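Local coordinates for peptidase M28 (Shewanella amazonensis SB2B, PDB 3IIB), which probably acts as a zinc-dependent carboxypeptidase or dipeptidase of family M28, holding two zinc ions in its active site, at residues Q289-I295 against A427-S433; K79-P85 against E218-E224; E139-D143 against D393-D399. One frame throughout, in Å; residues are numbered along the deposited sequence. Where two conformers were deposited one is given.

Contact 1: residues Q289-I295 against A427-S433; sequences QKPERTI and AWVMANS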
loop_
_atom_site.group_PDB
_atom_site.type_symbol
_atom_site.label_atom_id
_atom_site.label_comp_id
_atom_site.label_asym_id
_atom_site.label_seq_id
_atom_site.Cartn_x
_atom_site.Cartn_y
_atom_site.Cartn_z
ATOM N N GLN A 289 -13.400 43.097 -6.936
ATOM C CA GLN A 289 -12.227 43.978 -6.864
ATOM C C GLN A 289 -11.101 43.378 -7.709
ATOM O O GLN A 289 -10.892 42.149 -7.697
ATOM C CB GLN A 289 -11.624 43.966 -5.437
ATOM C CG GLN A 289 -12.382 44.601 -4.327
ATOM C CD GLN A 289 -13.303 43.670 -3.645
ATOM O OE1 GLN A 289 -13.554 42.562 -4.118
ATOM N NE2 GLN A 289 -13.858 44.115 -2.521
ATOM N N LYS A 290 -10.313 44.241 -8.336
ATOM C CA LYS A 290 -9.063 43.818 -8.979
ATOM C C LYS A 290 -7.885 43.904 -8.003
ATOM O O LYS A 290 -7.833 44.803 -7.166
ATOM C CB LYS A 290 -8.783 44.753 -10.160
ATOM C CG LYS A 290 -9.857 44.731 -11.187
ATOM C CD LYS A 290 -9.875 46.004 -12.043
ATOM C CE LYS A 290 -11.039 46.028 -13.010
ATOM N NZ LYS A 290 -10.998 47.253 -13.869
ATOM N N PRO A 291 -6.927 42.969 -8.093
ATOM C CA PRO A 291 -5.719 43.203 -7.301
ATOM C C PRO A 291 -4.892 44.365 -7.873
ATOM O O PRO A 291 -4.939 44.623 -9.098
ATOM C CB PRO A 291 -4.948 41.879 -7.475
ATOM C CG PRO A 291 -5.338 41.400 -8.820
ATOM C CD PRO A 291 -6.782 41.835 -9.014
ATOM N N GLU A 292 -4.076 45.002 -7.042
ATOM C CA GLU A 292 -3.158 46.005 -7.564
ATOM C C GLU A 292 -2.115 45.375 -8.469
ATOM O O GLU A 292 -1.869 45.851 -9.602
ATOM C CB GLU A 292 -2.526 46.791 -6.439
ATOM C CG GLU A 292 -3.571 47.613 -5.682
ATOM C CD GLU A 292 -2.991 48.378 -4.497
ATOM O OE1 GLU A 292 -1.787 48.271 -4.267
ATOM O OE2 GLU A 292 -3.756 49.069 -3.782
ATOM N N ARG A 293 -1.478 44.333 -7.978
ATOM C CA ARG A 293 -0.467 43.602 -8.783
ATOM C C ARG A 293 -1.104 42.518 -9.618
ATOM O O ARG A 293 -2.150 42.007 -9.276
ATOM C CB ARG A 293 0.597 42.967 -7.899
ATOM C CG ARG A 293 1.362 43.955 -7.030
ATOM C CD ARG A 293 2.543 43.377 -6.240
ATOM N NE ARG A 293 3.277 44.494 -5.680
ATOM C CZ ARG A 293 3.011 45.085 -4.505
ATOM N NH1 ARG A 293 2.132 44.555 -3.655
ATOM N NH2 ARG A 293 3.665 46.200 -4.165
ATOM N N THR A 294 -0.399 42.117 -10.678
ATOM C CA THR A 294 -0.776 40.929 -11.428
ATOM C C THR A 294 -0.481 39.684 -10.593
ATOM O O THR A 294 0.553 39.627 -9.936
ATOM C CB THR A 294 -0.033 40.899 -12.750
ATOM O OG1 THR A 294 -0.459 42.035 -13.520
ATOM C CG2 THR A 294 -0.282 39.565 -13.485
ATOM N N ILE A 295 -1.413 38.737 -10.556
ATOM C CA ILE A 295 -1.160 37.437 -9.927
ATOM C C ILE A 295 -0.918 36.423 -11.017
ATOM O O ILE A 295 -1.767 36.205 -11.878
ATOM C CB ILE A 295 -2.318 37.008 -9.028
ATOM C CG1 ILE A 295 -2.431 37.999 -7.856
ATOM C CG2 ILE A 295 -2.167 35.548 -8.528
ATOM C CD1 ILE A 295 -3.826 37.978 -7.110
ATOM N N ALA A 427 -2.051 35.339 -1.771
ATOM C CA ALA A 427 -1.958 35.985 -3.071
ATOM C C ALA A 427 -2.702 37.327 -3.024
ATOM O O ALA A 427 -2.189 38.309 -3.512
ATOM C CB ALA A 427 -2.474 35.103 -4.201
ATOM N N TRP A 428 -3.858 37.387 -2.368
ATOM C CA TRP A 428 -4.574 38.660 -2.269
ATOM C C TRP A 428 -3.808 39.687 -1.422
ATOM O O TRP A 428 -3.585 40.824 -1.847
ATOM C CB TRP A 428 -5.991 38.473 -1.746
ATOM C CG TRP A 428 -6.696 39.763 -1.718
ATOM C CD1 TRP A 428 -6.941 40.560 -0.642
ATOM C CD2 TRP A 428 -7.190 40.458 -2.857
ATOM N NE1 TRP A 428 -7.571 41.723 -1.043
ATOM C CE2 TRP A 428 -7.742 41.676 -2.400
ATOM C CE3 TRP A 428 -7.218 40.172 -4.223
ATOM C CZ2 TRP A 428 -8.307 42.595 -3.263
ATOM C CZ3 TRP A 428 -7.762 41.124 -5.085
ATOM C CH2 TRP A 428 -8.297 42.303 -4.593
ATOM N N VAL A 429 -3.420 39.324 -0.211
ATOM C CA VAL A 429 -2.691 40.246 0.638
ATOM C C VAL A 429 -1.394 40.721 -0.035
ATOM O O VAL A 429 -1.121 41.932 -0.086
ATOM C CB VAL A 429 -2.426 39.648 2.051
ATOM C CG1 VAL A 429 -1.518 40.555 2.840
ATOM C CG2 VAL A 429 -3.780 39.457 2.815
HETATM N N MSE A 430 -0.632 39.807 -0.634
HETATM C CA MSE A 430 0.591 40.218 -1.276
HETATM C C MSE A 430 0.374 41.070 -2.536
HETATM O O MSE A 430 1.164 41.994 -2.787
HETATM C CB MSE A 430 1.472 39.018 -1.635
HETATM C CG MSE A 430 1.978 38.233 -0.457
HETATM SE SE MSE A 430 3.251 39.229 0.632
HETATM C CE MSE A 430 2.133 39.738 1.731
ATOM N N ALA A 431 -0.688 40.778 -3.305
ATOM C CA ALA A 431 -0.988 41.542 -4.516
ATOM C C ALA A 431 -1.511 42.935 -4.222
ATOM O O ALA A 431 -1.616 43.752 -5.139
ATOM C CB ALA A 431 -2.003 40.787 -5.426
ATOM N N ASN A 432 -1.815 43.204 -2.948
ATOM C CA ASN A 432 -2.296 44.530 -2.533
ATOM C C ASN A 432 -1.436 45.198 -1.435
ATOM O O ASN A 432 -1.720 46.317 -0.992
ATOM C CB ASN A 432 -3.752 44.401 -2.128
ATOM C CG ASN A 432 -4.626 44.052 -3.310
ATOM O OD1 ASN A 432 -4.892 44.905 -4.138
ATOM N ND2 ASN A 432 -5.006 42.758 -3.448
ATOM N N SER A 433 -0.328 44.561 -1.075
ATOM C CA SER A 433 0.513 45.062 0.008
ATOM C C SER A 433 1.325 46.261 -0.414
ATOM O O SER A 433 1.794 46.348 -1.547
ATOM C CB SER A 433 1.486 43.989 0.458
ATOM O OG SER A 433 2.261 44.413 1.590
HETATM O O HOH W 1 -7.194 46.220 -4.193
HETATM O O HOH W 2 0.597 48.085 -3.381
HETATM O O HOH W 3 -2.967 48.624 -1.084
HETATM O O HOH W 4 -5.906 47.567 -2.368
#
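Ala431, Trp428 and Arg293 bury the most surface where 289-295 packs against 427-433. The methyl CB of Ala431 sits between two apolar side chains, 3.7 Å from Ile295 CG1 and 3.8 Å from Pro291 CB, while its carbonyl O accepts a bond from Arg293 N (2.9 Å), made in the carbonyl plane. The side chain of Arg293 donates to two further backbone carbonyls. NH1 bonds Met430 O at 2.9 Å and Ser433 O at 2.8 Å, the latter on a lone pair and in the guanidinium plane, so two carbonyls share one nitrogen. Trp428 reaches across with CG anti to its backbone N (chi1 -177°), which brings CZ3 to 3.8 Å from Pro291 CB and CH2 close to Lys290 O. Over the centre of this indole lies Asn432 ND2, itself bonded to Trp428 O, and Asn432 OD1 accepts from Glu292 N at 3.0 Å from above its carbonyl plane. Outside the pair, Asn6 of helix 3-19 binds Trp428 NE1, and Glu250 of strand 247-257 makes a salt bridge with Arg293 NE. Ile284 of helix 267-285 packs on Ile295 and Trp428, and Val252 of strand 247-257 touches Ala431.

Contact 2: residues K79-P85 against E218-E224; sequences KASILSP and EVVISLE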
loop_
_atom_site.group_PDB
_atom_site.type_symbol
_atom_site.label_atom_id
_atom_site.label_comp_id
_atom_site.label_asym_id
_atom_site.label_seq_id
_atom_site.Cartn_x
_atom_site.Cartn_y
_atom_site.Cartn_z
ATOM N N LYS A 79 11.762 -6.313 -12.275
ATOM C CA LYS A 79 11.557 -7.562 -11.568
ATOM C C LYS A 79 12.774 -7.818 -10.697
ATOM O O LYS A 79 13.911 -7.654 -11.136
ATOM C CB LYS A 79 11.424 -8.718 -12.537
ATOM C CG LYS A 79 10.187 -8.693 -13.375
ATOM C CD LYS A 79 10.236 -9.803 -14.431
ATOM C CE LYS A 79 10.292 -11.194 -13.802
ATOM N NZ LYS A 79 10.156 -12.275 -14.842
ATOM N N ALA A 80 12.546 -8.174 -9.449
ATOM C CA ALA A 80 13.651 -8.546 -8.582
ATOM C C ALA A 80 13.225 -9.652 -7.634
ATOM O O ALA A 80 12.044 -9.805 -7.312
ATOM C CB ALA A 80 14.173 -7.353 -7.825
ATOM N N SER A 81 14.178 -10.480 -7.252
ATOM C CA SER A 81 13.896 -11.477 -6.212
ATOM C C SER A 81 15.143 -11.814 -5.425
ATOM O O SER A 81 16.270 -11.533 -5.847
ATOM C CB SER A 81 13.278 -12.725 -6.833
ATOM O OG SER A 81 14.225 -13.347 -7.656
ATOM N N ILE A 82 14.950 -12.392 -4.247
ATOM C CA ILE A 82 16.072 -12.964 -3.509
ATOM C C ILE A 82 16.249 -14.389 -3.985
ATOM O O ILE A 82 15.280 -15.169 -4.055
ATOM C CB ILE A 82 15.772 -12.942 -2.024
ATOM C CG1 ILE A 82 15.752 -11.486 -1.520
ATOM C CG2 ILE A 82 16.796 -13.746 -1.284
ATOM C CD1 ILE A 82 15.142 -11.482 -0.054
ATOM N N LEU A 83 17.482 -14.727 -4.348
ATOM C CA LEU A 83 17.821 -16.083 -4.822
ATOM C C LEU A 83 18.284 -16.991 -3.695
ATOM O O LEU A 83 18.034 -18.209 -3.732
ATOM C CB LEU A 83 18.890 -16.037 -5.926
ATOM C CG LEU A 83 18.548 -15.245 -7.197
ATOM C CD1 LEU A 83 19.756 -15.273 -8.165
ATOM C CD2 LEU A 83 17.323 -15.788 -7.889
ATOM N N SER A 84 18.940 -16.395 -2.708
ATOM C CA SER A 84 19.445 -17.115 -1.557
ATOM C C SER A 84 19.722 -16.129 -0.421
ATOM O O SER A 84 20.012 -14.965 -0.659
ATOM C CB SER A 84 20.701 -17.928 -1.919
ATOM O OG SER A 84 21.745 -17.083 -2.324
ATOM N N PRO A 85 19.619 -16.602 0.846
ATOM C CA PRO A 85 19.404 -17.991 1.322
ATOM C C PRO A 85 17.977 -18.586 1.131
ATOM O O PRO A 85 17.839 -19.786 0.972
ATOM C CB PRO A 85 19.724 -17.883 2.795
ATOM C CG PRO A 85 19.417 -16.451 3.160
ATOM C CD PRO A 85 19.720 -15.648 1.956
ATOM N N GLU A 218 24.841 -14.549 3.678
ATOM C CA GLU A 218 24.900 -13.662 2.509
ATOM C C GLU A 218 23.619 -13.757 1.679
ATOM O O GLU A 218 23.057 -14.840 1.518
ATOM C CB GLU A 218 26.110 -13.999 1.642
ATOM C CG GLU A 218 27.411 -13.659 2.387
ATOM C CD GLU A 218 28.637 -13.709 1.516
ATOM O OE1 GLU A 218 28.703 -14.570 0.620
ATOM O OE2 GLU A 218 29.532 -12.881 1.738
ATOM N N VAL A 219 23.182 -12.616 1.159
ATOM C CA VAL A 219 21.988 -12.522 0.322
ATOM C C VAL A 219 22.418 -12.248 -1.104
ATOM O O VAL A 219 23.283 -11.371 -1.385
ATOM C CB VAL A 219 21.047 -11.410 0.827
ATOM C CG1 VAL A 219 19.827 -11.185 -0.128
ATOM C CG2 VAL A 219 20.636 -11.720 2.274
ATOM N N VAL A 220 21.844 -13.040 -1.994
ATOM C CA VAL A 220 22.036 -12.924 -3.424
ATOM C C VAL A 220 20.714 -12.563 -4.011
ATOM O O VAL A 220 19.699 -13.184 -3.662
ATOM C CB VAL A 220 22.504 -14.295 -3.996
ATOM C CG1 VAL A 220 22.651 -14.255 -5.547
ATOM C CG2 VAL A 220 23.786 -14.756 -3.292
ATOM N N ILE A 221 20.693 -11.598 -4.925
ATOM C CA ILE A 221 19.450 -11.187 -5.578
ATOM C C ILE A 221 19.584 -11.311 -7.094
ATOM O O ILE A 221 20.694 -11.370 -7.624
ATOM C CB ILE A 221 19.007 -9.753 -5.170
ATOM C CG1 ILE A 221 19.924 -8.662 -5.732
ATOM C CG2 ILE A 221 18.920 -9.651 -3.628
ATOM C CD1 ILE A 221 19.337 -7.254 -5.542
ATOM N N SER A 222 18.434 -11.383 -7.748
ATOM C CA SER A 222 18.278 -11.169 -9.181
ATOM C C SER A 222 17.619 -9.813 -9.395
ATOM O O SER A 222 16.688 -9.469 -8.656
ATOM C CB SER A 222 17.382 -12.241 -9.783
ATOM O OG SER A 222 17.214 -12.010 -11.187
ATOM N N LEU A 223 18.109 -9.023 -10.364
ATOM C CA LEU A 223 17.536 -7.716 -10.679
ATOM C C LEU A 223 17.445 -7.540 -12.197
ATOM O O LEU A 223 18.427 -7.742 -12.934
ATOM C CB LEU A 223 18.399 -6.590 -10.114
ATOM C CG LEU A 223 17.941 -5.146 -10.335
ATOM C CD1 LEU A 223 16.599 -4.796 -9.655
ATOM C CD2 LEU A 223 19.053 -4.197 -9.827
ATOM N N GLU A 224 16.251 -7.167 -12.639
ATOM C CA GLU A 224 15.977 -6.946 -14.045
ATOM C C GLU A 224 15.294 -5.617 -14.142
ATOM O O GLU A 224 14.274 -5.420 -13.478
ATOM C CB GLU A 224 15.056 -8.028 -14.600
ATOM C CG GLU A 224 14.777 -7.836 -16.071
ATOM C CD GLU A 224 14.003 -8.965 -16.703
ATOM O OE1 GLU A 224 13.556 -9.890 -15.982
ATOM O OE2 GLU A 224 13.886 -8.913 -17.949
HETATM O O HOH W 5 14.833 -10.614 -11.633
HETATM O O HOH W 6 11.266 -11.305 -16.951
HETATM O O HOH W 7 23.313 -16.824 -0.024
#
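Lys79 and Glu224 open an antiparallel pairing that runs to Ser84 and Val220. Lys79 N donates to Glu224 O at 2.9 Å, with the return bond from Glu224 N to Lys79 O, and a second reciprocal pair links Ser81 with Ser222. At Leu83 and Ser84 the register slips by one residue: both face Val220, forming a classic beta bulge. Val220 O accepts from Leu83 N at 2.8 Å and weakly from Ser84 N, while Val220 N donates back to Ser84 O at 3.0 Å.

Between these bonds the side chains pack in two layers. Ala80, Ile82, Ile221 and Leu223 share one face, where Leu223 CD1 approaches Ala80 CB at 4.0 Å. Beyond the strand, Val219 CG1 meets Ile82 CG2. Lys79, Ser81, Ser84, Val220, Ser222 and Glu224 lie on the other face. Leu83 points toward the partner strand; with CG anti to its carbonyl carbon (chi1 -59°), CD1 comes to 4.0 Å from Val220 CG1 and CD2 reaches Ser222 CB. A cis peptide bond precedes Pro85, whose CD rests near Val219 CG2.

Further out, strand 88-94 pairs along the other edge of 79-84, and strand 106-113 along the other edge of 218-224. Met212 of helix 203-213 touches Ile82, Val219 and Pro85.

The side chains of Lys79 and Glu224 run alongside each other in the same direction, yet NZ and OE1 remain 4.3 Å apart and a water bridges them. The charges therefore probably add only a modest, solvent-screened attraction to a pairing carried mainly by backbone bonds and apolar packing.

Contact 3: residues E139-D143 against D393-D399; sequences ERHRD and DGSDYFD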
loop_
_atom_site.group_PDB
_atom_site.type_symbol
_atom_site.label_atom_id
_atom_site.label_comp_id
_atom_site.label_asym_id
_atom_site.label_seq_id
_atom_site.Cartn_x
_atom_site.Cartn_y
_atom_site.Cartn_z
ATOM N N GLU A 139 12.951 8.840 8.594
ATOM C CA GLU A 139 12.132 9.253 9.737
ATOM C C GLU A 139 10.944 10.064 9.273
ATOM O O GLU A 139 11.034 10.821 8.324
ATOM C CB GLU A 139 12.949 10.103 10.713
ATOM C CG GLU A 139 14.076 9.326 11.411
ATOM C CD GLU A 139 14.927 10.233 12.322
ATOM O OE1 GLU A 139 14.568 11.421 12.494
ATOM O OE2 GLU A 139 15.961 9.763 12.847
ATOM N N ARG A 140 9.830 9.886 9.964
ATOM C CA ARG A 140 8.626 10.676 9.724
ATOM C C ARG A 140 8.706 12.005 10.473
ATOM O O ARG A 140 8.910 12.003 11.699
ATOM C CB ARG A 140 7.405 9.892 10.223
ATOM C CG ARG A 140 6.072 10.553 9.913
ATOM C CD ARG A 140 4.876 9.787 10.529
ATOM N NE ARG A 140 4.909 8.397 10.111
ATOM C CZ ARG A 140 4.501 7.936 8.933
ATOM N NH1 ARG A 140 3.962 8.726 8.052
ATOM N NH2 ARG A 140 4.608 6.645 8.657
ATOM N N HIS A 141 8.474 13.103 9.754
ATOM C CA HIS A 141 8.464 14.463 10.321
ATOM C C HIS A 141 7.460 15.333 9.611
ATOM O O HIS A 141 7.282 15.258 8.391
ATOM C CB HIS A 141 9.838 15.109 10.195
ATOM C CG HIS A 141 10.885 14.452 11.028
ATOM N ND1 HIS A 141 11.052 14.747 12.366
ATOM C CD2 HIS A 141 11.816 13.514 10.726
ATOM C CE1 HIS A 141 12.037 14.008 12.852
ATOM N NE2 HIS A 141 12.522 13.259 11.878
ATOM N N ARG A 142 6.820 16.219 10.363
ATOM C CA ARG A 142 5.879 17.154 9.759
ATOM C C ARG A 142 6.492 17.968 8.644
ATOM O O ARG A 142 5.833 18.231 7.622
ATOM C CB ARG A 142 5.364 18.096 10.840
ATOM C CG ARG A 142 4.435 19.114 10.367
ATOM C CD ARG A 142 3.689 19.752 11.506
ATOM N NE ARG A 142 4.522 20.649 12.280
ATOM C CZ ARG A 142 4.052 21.585 13.111
ATOM N NH1 ARG A 142 2.748 21.784 13.244
ATOM N NH2 ARG A 142 4.904 22.351 13.778
ATOM N N ASP A 143 7.757 18.349 8.817
ATOM C CA ASP A 143 8.439 19.189 7.853
ATOM C C ASP A 143 9.239 18.422 6.838
ATOM O O ASP A 143 9.914 19.040 6.017
ATOM C CB ASP A 143 9.338 20.218 8.568
ATOM C CG ASP A 143 10.470 19.581 9.376
ATOM O OD1 ASP A 143 10.715 18.352 9.282
ATOM O OD2 ASP A 143 11.119 20.336 10.139
ATOM N N ASP A 393 1.833 20.523 6.565
ATOM C CA ASP A 393 2.017 19.306 7.367
ATOM C C ASP A 393 2.200 18.113 6.427
ATOM O O ASP A 393 1.256 17.669 5.755
ATOM C CB ASP A 393 0.846 19.073 8.315
ATOM C CG ASP A 393 1.062 17.878 9.253
ATOM O OD1 ASP A 393 1.732 16.889 8.897
ATOM O OD2 ASP A 393 0.549 17.948 10.382
ATOM N N GLY A 394 3.435 17.622 6.350
ATOM C CA GLY A 394 3.733 16.485 5.507
ATOM C C GLY A 394 4.005 15.202 6.268
ATOM O O GLY A 394 4.785 14.324 5.790
ATOM N N SER A 395 3.421 15.062 7.451
ATOM C CA SER A 395 3.690 13.849 8.268
ATOM C C SER A 395 3.420 12.555 7.508
ATOM O O SER A 395 4.143 11.584 7.703
ATOM C CB SER A 395 2.843 13.831 9.535
ATOM O OG SER A 395 3.223 14.898 10.377
ATOM N N ASP A 396 2.376 12.548 6.663
ATOM C CA ASP A 396 2.018 11.352 5.885
ATOM C C ASP A 396 2.515 11.387 4.428
ATOM O O ASP A 396 2.351 10.417 3.707
ATOM C CB ASP A 396 0.509 11.100 5.917
ATOM C CG ASP A 396 -0.296 12.155 5.171
ATOM O OD1 ASP A 396 0.207 13.310 5.008
ATOM O OD2 ASP A 396 -1.465 11.841 4.791
ATOM N N TYR A 397 3.154 12.479 4.016
ATOM C CA TYR A 397 3.464 12.697 2.596
ATOM C C TYR A 397 4.371 11.616 2.025
ATOM O O TYR A 397 4.129 11.114 0.919
ATOM C CB TYR A 397 4.124 14.063 2.459
ATOM C CG TYR A 397 4.469 14.493 1.062
ATOM C CD1 TYR A 397 3.493 14.965 0.198
ATOM C CD2 TYR A 397 5.794 14.470 0.630
ATOM C CE1 TYR A 397 3.837 15.421 -1.079
ATOM C CE2 TYR A 397 6.131 14.875 -0.663
ATOM C CZ TYR A 397 5.144 15.371 -1.490
ATOM O OH TYR A 397 5.450 15.808 -2.750
ATOM N N PHE A 398 5.399 11.248 2.769
ATOM C CA PHE A 398 6.349 10.242 2.290
ATOM C C PHE A 398 5.888 8.804 2.457
ATOM O O PHE A 398 6.627 7.862 2.113
ATOM C CB PHE A 398 7.754 10.515 2.864
ATOM C CG PHE A 398 8.340 11.837 2.376
ATOM C CD1 PHE A 398 8.724 11.985 1.046
ATOM C CD2 PHE A 398 8.403 12.924 3.196
ATOM C CE1 PHE A 398 9.211 13.165 0.572
ATOM C CE2 PHE A 398 8.897 14.112 2.734
ATOM C CZ PHE A 398 9.288 14.243 1.394
ATOM N N ASP A 399 4.659 8.605 2.917
ATOM C CA ASP A 399 3.997 7.299 2.755
ATOM C C ASP A 399 3.600 7.032 1.303
ATOM O O ASP A 399 3.525 5.873 0.905
ATOM C CB ASP A 399 2.775 7.156 3.615
ATOM C CG ASP A 399 3.077 7.230 5.106
ATOM O OD1 ASP A 399 4.250 7.119 5.515
ATOM O OD2 ASP A 399 2.113 7.389 5.870
HETATM O O HOH W 8 7.690 13.038 6.719
HETATM O O HOH W 9 0.445 20.527 11.771
#
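The guanidinium of Arg140 meets segment 393-399 with its edge: Ser395 O, Asp396 CA and the carboxylate of Asp399 all lie near its plane. Guanidinium and carboxylate are turned 73° against each other, so the salt bridge is not coplanar. NH1 reaches Asp399 OD1 at 3.0 Å and OD2 at 3.2 Å, both on the syn side but out of the carboxylate plane, while NH2 bonds OD1 on its syn lone pair. NH1 also donates to Ser395 O at 2.9 Å. A bend at chi3 (-54°) turns the arginine's end into this corner, and its CG and CD lie along the same Ser395 carbonyl. The imidazole of His141 binds Glu139 OE1 at its edge through NE2, 2.8 Å away and almost in the ring plane. Tyr397 CD2 sits over the centre of the Phe398 ring.

Arg142 crosses Asp393 at about a right angle, its CG 3.8 Å from the carboxyl carbon CG of Asp393, and a water joins NH1 to OD2. Gly394 N donates to Arg142 O at 2.8 Å on a lone pair. Asp393 OD1 takes the N-H of Ser395, an Asx turn that shapes the loop here.

Thr176 OG1 also bonds Asp399 OD1. Without the carboxylate, as with an alanine here, Arg140 would probably lose its charge partner and Thr176 its mate, leaving the guanidinium with its bond to Ser395 O.

Phe398 stacks on Tyr147 of helix 145-163. The contact thus joins the loop between strand 131-134 and helix 145-163 to the one between strand 387-392 and helix 413-432; the latter loop also carries the zinc ligand His402.

Overall arrangement
From the N terminus, strand 62-84 enters contact 2 first; the chain then passes through 139-143, the first half of contact 3, before 218-224 closes contact 2. Contact 1 opens afterwards at 289-295, 393-399 completes contact 3, and 427-433 closes contact 1. Contact 3 therefore crosses both others, whereas contacts 2 and 1 follow in series. Contacts 1 and 2 lie on opposite sides of the chain's centre, their centres about 58 Å apart, yet share one sheet because strand 220-242 neighbours strand 293-300. Contact 2 joins strands within that sheet, contact 1 fixes the C-terminal helix 413-432 to it, and contact 3 bridges two loops.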